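Local coordinates for probable molybdenum cofactor guanylyltransferase (Aquifex aeolicus, PDB 2E8B), which probably transfers the GMP moiety of GTP to Mo-molybdopterin, releasing diphosphate and forming the guanine dinucleotide form of the molybdenum cofactor, at residues K8-G22 / A50-K62. Numbering follows the deposited sequence.
Sequences KGSLSKVNTCYVLAG and AKSVFKEVYIVAK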
loop_
_atom_site.group_PDB
_atom_site.type_symbol
_atom_site.label_atom_id
_atom_site.label_comp_id
_atom_site.label_asym_id
_atom_site.label_seq_id
_atom_site.Cartn_x
_atom_site.Cartn_y
_atom_site.Cartn_z
ATOM N N LYS A 8 -14.200 10.673 8.632
ATOM C CA LYS A 8 -13.848 9.268 8.509
ATOM C C LYS A 8 -14.989 8.368 8.949
ATOM O O LYS A 8 -15.570 8.558 10.020
ATOM C CB LYS A 8 -12.595 8.968 9.344
ATOM C CG LYS A 8 -11.496 10.010 9.211
ATOM C CD LYS A 8 -10.318 9.715 10.122
ATOM C CE LYS A 8 -9.308 10.840 10.051
ATOM N NZ LYS A 8 -8.912 11.150 8.653
ATOM N N GLY A 9 -15.307 7.394 8.101
ATOM C CA GLY A 9 -16.365 6.451 8.408
ATOM C C GLY A 9 -17.736 6.744 7.823
ATOM O O GLY A 9 -18.636 5.907 7.916
ATOM N N SER A 10 -17.906 7.916 7.215
ATOM C CA SER A 10 -19.197 8.283 6.643
ATOM C C SER A 10 -19.405 7.801 5.208
ATOM O O SER A 10 -20.185 6.877 4.973
ATOM C CB SER A 10 -19.391 9.801 6.718
ATOM O OG SER A 10 -18.362 10.486 6.030
ATOM N N LEU A 11 -18.713 8.412 4.250
ATOM C CA LEU A 11 -18.874 8.031 2.848
ATOM C C LEU A 11 -18.281 6.676 2.479
ATOM O O LEU A 11 -18.767 6.013 1.565
ATOM C CB LEU A 11 -18.306 9.116 1.928
ATOM C CG LEU A 11 -19.229 10.324 1.731
ATOM C CD1 LEU A 11 -19.465 11.016 3.059
ATOM C CD2 LEU A 11 -18.618 11.290 0.736
ATOM N N SER A 12 -17.230 6.262 3.175
ATOM C CA SER A 12 -16.626 4.967 2.892
ATOM C C SER A 12 -16.529 4.136 4.160
ATOM O O SER A 12 -16.226 4.661 5.233
ATOM C CB SER A 12 -15.235 5.140 2.285
ATOM O OG SER A 12 -14.619 3.879 2.101
ATOM N N LYS A 13 -16.799 2.841 4.035
ATOM C CA LYS A 13 -16.734 1.938 5.176
ATOM C C LYS A 13 -15.320 1.410 5.362
ATOM O O LYS A 13 -15.052 0.623 6.269
ATOM C CB LYS A 13 -17.716 0.778 4.997
ATOM C CG LYS A 13 -19.179 1.178 5.143
ATOM C CD LYS A 13 -19.483 1.680 6.551
ATOM C CE LYS A 13 -20.970 1.950 6.737
ATOM N NZ LYS A 13 -21.293 2.421 8.115
ATOM N N VAL A 14 -14.416 1.837 4.487
ATOM C CA VAL A 14 -13.022 1.434 4.592
ATOM C C VAL A 14 -12.405 2.451 5.546
ATOM O O VAL A 14 -12.139 3.592 5.168
ATOM C CB VAL A 14 -12.307 1.489 3.219
ATOM C CG1 VAL A 14 -10.842 1.096 3.378
ATOM C CG2 VAL A 14 -12.998 0.552 2.234
ATOM N N ASN A 15 -12.208 2.039 6.795
ATOM C CA ASN A 15 -11.656 2.922 7.814
ATOM C C ASN A 15 -10.194 2.668 8.157
ATOM O O ASN A 15 -9.599 3.427 8.923
ATOM C CB ASN A 15 -12.483 2.811 9.098
ATOM C CG ASN A 15 -13.934 3.188 8.893
ATOM O OD1 ASN A 15 -14.245 4.311 8.496
ATOM N ND2 ASN A 15 -14.833 2.248 9.166
ATOM N N THR A 16 -9.607 1.611 7.602
ATOM C CA THR A 16 -8.216 1.303 7.913
ATOM C C THR A 16 -7.328 1.215 6.674
ATOM O O THR A 16 -7.772 0.815 5.598
ATOM C CB THR A 16 -8.112 -0.014 8.710
ATOM O OG1 THR A 16 -8.329 -1.128 7.839
ATOM C CG2 THR A 16 -9.170 -0.046 9.806
ATOM N N CYS A 17 -6.068 1.600 6.842
ATOM C CA CYS A 17 -5.103 1.584 5.752
ATOM C C CYS A 17 -3.768 1.014 6.213
ATOM O O CYS A 17 -3.325 1.264 7.337
ATOM C CB CYS A 17 -4.896 3.007 5.226
ATOM S SG CYS A 17 -3.669 3.222 3.900
ATOM N N TYR A 18 -3.126 0.258 5.329
ATOM C CA TYR A 18 -1.832 -0.336 5.615
ATOM C C TYR A 18 -0.806 0.259 4.671
ATOM O O TYR A 18 -0.953 0.170 3.459
ATOM C CB TYR A 18 -1.897 -1.846 5.424
ATOM C CG TYR A 18 -2.746 -2.508 6.465
ATOM C CD1 TYR A 18 -4.121 -2.602 6.299
ATOM C CD2 TYR A 18 -2.184 -2.975 7.653
ATOM C CE1 TYR A 18 -4.927 -3.138 7.288
ATOM C CE2 TYR A 18 -2.979 -3.519 8.655
ATOM C CZ TYR A 18 -4.351 -3.593 8.464
ATOM O OH TYR A 18 -5.152 -4.121 9.439
ATOM N N VAL A 19 0.216 0.889 5.241
ATOM C CA VAL A 19 1.281 1.494 4.458
ATOM C C VAL A 19 2.422 0.492 4.437
ATOM O O VAL A 19 2.975 0.146 5.484
ATOM C CB VAL A 19 1.753 2.821 5.092
ATOM C CG1 VAL A 19 2.940 3.375 4.323
ATOM C CG2 VAL A 19 0.611 3.824 5.101
ATOM N N LEU A 20 2.765 0.019 3.244
ATOM C CA LEU A 20 3.819 -0.977 3.083
ATOM C C LEU A 20 5.215 -0.364 3.053
ATOM O O LEU A 20 5.559 0.368 2.130
ATOM C CB LEU A 20 3.573 -1.790 1.804
ATOM C CG LEU A 20 2.170 -2.388 1.677
ATOM C CD1 LEU A 20 2.073 -3.245 0.419
ATOM C CD2 LEU A 20 1.865 -3.233 2.906
ATOM N N ALA A 21 6.017 -0.683 4.068
ATOM C CA ALA A 21 7.378 -0.162 4.180
ATOM C C ALA A 21 8.452 -1.117 3.663
ATOM O O ALA A 21 9.598 -0.712 3.472
ATOM C CB ALA A 21 7.672 0.202 5.626
ATOM N N GLY A 22 8.087 -2.381 3.464
ATOM C CA GLY A 22 9.030 -3.369 2.957
ATOM C C GLY A 22 10.081 -3.918 3.914
ATOM O O GLY A 22 9.961 -3.843 5.134
ATOM N N ALA A 50 -2.308 9.239 4.635
ATOM C CA ALA A 50 -3.241 8.178 4.986
ATOM C C ALA A 50 -4.044 8.553 6.232
ATOM O O ALA A 50 -5.261 8.375 6.279
ATOM C CB ALA A 50 -2.483 6.881 5.224
ATOM N N LYS A 51 -3.360 9.076 7.245
ATOM C CA LYS A 51 -4.039 9.457 8.479
ATOM C C LYS A 51 -5.083 10.545 8.264
ATOM O O LYS A 51 -6.006 10.678 9.066
ATOM C CB LYS A 51 -3.030 9.915 9.534
ATOM C CG LYS A 51 -2.374 8.776 10.305
ATOM C CD LYS A 51 -3.141 8.372 11.577
ATOM C CE LYS A 51 -4.522 7.769 11.310
ATOM N NZ LYS A 51 -5.612 8.780 11.298
ATOM N N SER A 52 -4.946 11.321 7.193
ATOM C CA SER A 52 -5.911 12.385 6.925
ATOM C C SER A 52 -7.196 11.812 6.336
ATOM O O SER A 52 -8.222 12.488 6.283
ATOM C CB SER A 52 -5.326 13.437 5.970
ATOM O OG SER A 52 -5.223 12.976 4.630
ATOM N N VAL A 53 -7.134 10.554 5.919
ATOM C CA VAL A 53 -8.284 9.880 5.326
ATOM C C VAL A 53 -8.872 8.737 6.163
ATOM O O VAL A 53 -10.091 8.542 6.180
ATOM C CB VAL A 53 -7.920 9.312 3.930
ATOM C CG1 VAL A 53 -9.055 8.445 3.394
ATOM C CG2 VAL A 53 -7.627 10.451 2.968
ATOM N N PHE A 54 -8.019 7.992 6.860
ATOM C CA PHE A 54 -8.477 6.843 7.640
ATOM C C PHE A 54 -8.394 6.965 9.158
ATOM O O PHE A 54 -7.507 7.628 9.695
ATOM C CB PHE A 54 -7.698 5.606 7.198
ATOM C CG PHE A 54 -7.770 5.344 5.718
ATOM C CD1 PHE A 54 -8.899 4.756 5.157
ATOM C CD2 PHE A 54 -6.716 5.709 4.883
ATOM C CE1 PHE A 54 -8.979 4.530 3.781
ATOM C CE2 PHE A 54 -6.783 5.489 3.511
ATOM C CZ PHE A 54 -7.920 4.897 2.957
ATOM N N LYS A 55 -9.318 6.293 9.841
ATOM C CA LYS A 55 -9.372 6.295 11.300
ATOM C C LYS A 55 -8.149 5.580 11.867
ATOM O O LYS A 55 -7.607 5.977 12.899
ATOM C CB LYS A 55 -10.647 5.594 11.777
ATOM C CG LYS A 55 -11.917 6.157 11.154
ATOM C CD LYS A 55 -13.169 5.380 11.554
ATOM C CE LYS A 55 -13.494 5.551 13.028
ATOM N NZ LYS A 55 -14.831 4.985 13.368
ATOM N N GLU A 56 -7.720 4.522 11.188
ATOM C CA GLU A 56 -6.557 3.762 11.629
ATOM C C GLU A 56 -5.596 3.506 10.476
ATOM O O GLU A 56 -6.011 3.131 9.378
ATOM C CB GLU A 56 -6.995 2.432 12.242
ATOM C CG GLU A 56 -7.969 2.592 13.400
ATOM C CD GLU A 56 -8.205 1.298 14.149
ATOM O OE1 GLU A 56 -8.557 0.288 13.501
ATOM O OE2 GLU A 56 -8.043 1.295 15.389
ATOM N N VAL A 57 -4.312 3.725 10.736
ATOM C CA VAL A 57 -3.267 3.517 9.740
ATOM C C VAL A 57 -2.133 2.727 10.373
ATOM O O VAL A 57 -1.647 3.080 11.444
ATOM C CB VAL A 57 -2.699 4.858 9.230
ATOM C CG1 VAL A 57 -1.659 4.607 8.153
ATOM C CG2 VAL A 57 -3.819 5.726 8.691
ATOM N N TYR A 58 -1.716 1.655 9.711
ATOM C CA TYR A 58 -0.631 0.832 10.218
ATOM C C TYR A 58 0.506 0.790 9.217
ATOM O O TYR A 58 0.290 0.931 8.012
ATOM C CB TYR A 58 -1.099 -0.602 10.471
ATOM C CG TYR A 58 -2.288 -0.717 11.393
ATOM C CD1 TYR A 58 -3.585 -0.670 10.892
ATOM C CD2 TYR A 58 -2.115 -0.852 12.769
ATOM C CE1 TYR A 58 -4.684 -0.754 11.734
ATOM C CE2 TYR A 58 -3.213 -0.935 13.626
ATOM C CZ TYR A 58 -4.493 -0.885 13.097
ATOM O OH TYR A 58 -5.591 -0.958 13.924
ATOM N N ILE A 59 1.716 0.608 9.728
ATOM C CA ILE A 59 2.891 0.503 8.880
ATOM C C ILE A 59 3.269 -0.971 8.869
ATOM O O ILE A 59 3.404 -1.588 9.925
ATOM C CB ILE A 59 4.078 1.299 9.453
ATOM C CG1 ILE A 59 3.713 2.779 9.578
ATOM C CG2 ILE A 59 5.303 1.090 8.579
ATOM C CD1 ILE A 59 3.494 3.486 8.253
ATOM N N VAL A 60 3.408 -1.547 7.682
ATOM C CA VAL A 60 3.800 -2.942 7.583
ATOM C C VAL A 60 5.300 -2.948 7.317
ATOM O O VAL A 60 5.757 -2.432 6.296
ATOM C CB VAL A 60 3.075 -3.656 6.428
ATOM C CG1 VAL A 60 3.620 -5.071 6.273
ATOM C CG2 VAL A 60 1.572 -3.689 6.691
ATOM N N ALA A 61 6.069 -3.513 8.243
ATOM C CA ALA A 61 7.519 -3.558 8.089
ATOM C C ALA A 61 8.118 -4.775 8.784
ATOM O O ALA A 61 7.492 -5.365 9.662
ATOM C CB ALA A 61 8.137 -2.289 8.652
ATOM N N LYS A 62 9.335 -5.142 8.387
ATOM C CA LYS A 62 10.025 -6.292 8.980
ATOM C C LYS A 62 10.793 -5.907 10.244
ATOM O O LYS A 62 11.202 -6.772 11.024
ATOM C CB LYS A 62 11.008 -6.911 7.972
ATOM C CG LYS A 62 10.378 -7.453 6.694
ATOM C CD LYS A 62 11.407 -8.194 5.863
ATOM C CE LYS A 62 10.829 -8.669 4.537
ATOM N NZ LYS A 62 9.732 -9.663 4.725
HETATM O O HOH W 1 -12.061 6.271 5.195
HETATM O O HOH W 2 11.727 -3.267 7.653
HETATM O O HOH W 3 5.584 -3.990 3.497
#
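Lys8 reaches from the N-terminal loop to the C-terminal end of helix 32-51, where its ammonium donates a hydrogen bond to the backbone carbonyl of Lys51 (NZ to O 3.0 Å) and lies 2.8 Å from Ser52 O. A lysine suits this place: its long chain stays extended until chi4, -53°, bends NZ toward the carbonyls, and its charge probably complements the negative end of the helix dipole. On the way its CB packs tightly on CG of Lys55, while CD runs over the backbone of Phe54. A methionine here would probably leave Lys51 O without its ammonium donor and the helix end with one nearby positive charge fewer. Lys51 NZ turns back to bond Phe54 O (2.7 Å), closing the turn that leads into strand 56-61.

Strands 16-22 and 56-61, with helix 32-51 between them, form the beta-alpha-beta unit that opens the Rossmann-like nucleotide-binding fold of the MobA family. They run parallel, and Val19 N meets Tyr58 O at 2.8 Å and 176°, the straightest of the six backbone bonds. On the helix-facing side, small or branched residues fit: Val19 CB rests on Ile59 CD1, and Cys17 sets its CB over one face of the Phe54 ring (CB to CD2 3.3 Å). With SG anti to the backbone N (chi1 177°), the sulfur lies obliquely to that ring and meets Ala50 CB. Phe54's other face is covered by Val53 CG1. On the opposite side of the sheet, the Tyr18 and Tyr58 rings lie nearly parallel but slid apart with little overlap; Tyr18 CE2 meets Tyr58 CD1, two broad apolar surfaces side by side. Leu20, Ala21 and Gly22, at the strand's C-terminal end, are predicted to bind GTP; Gly22's positive phi favours glycine.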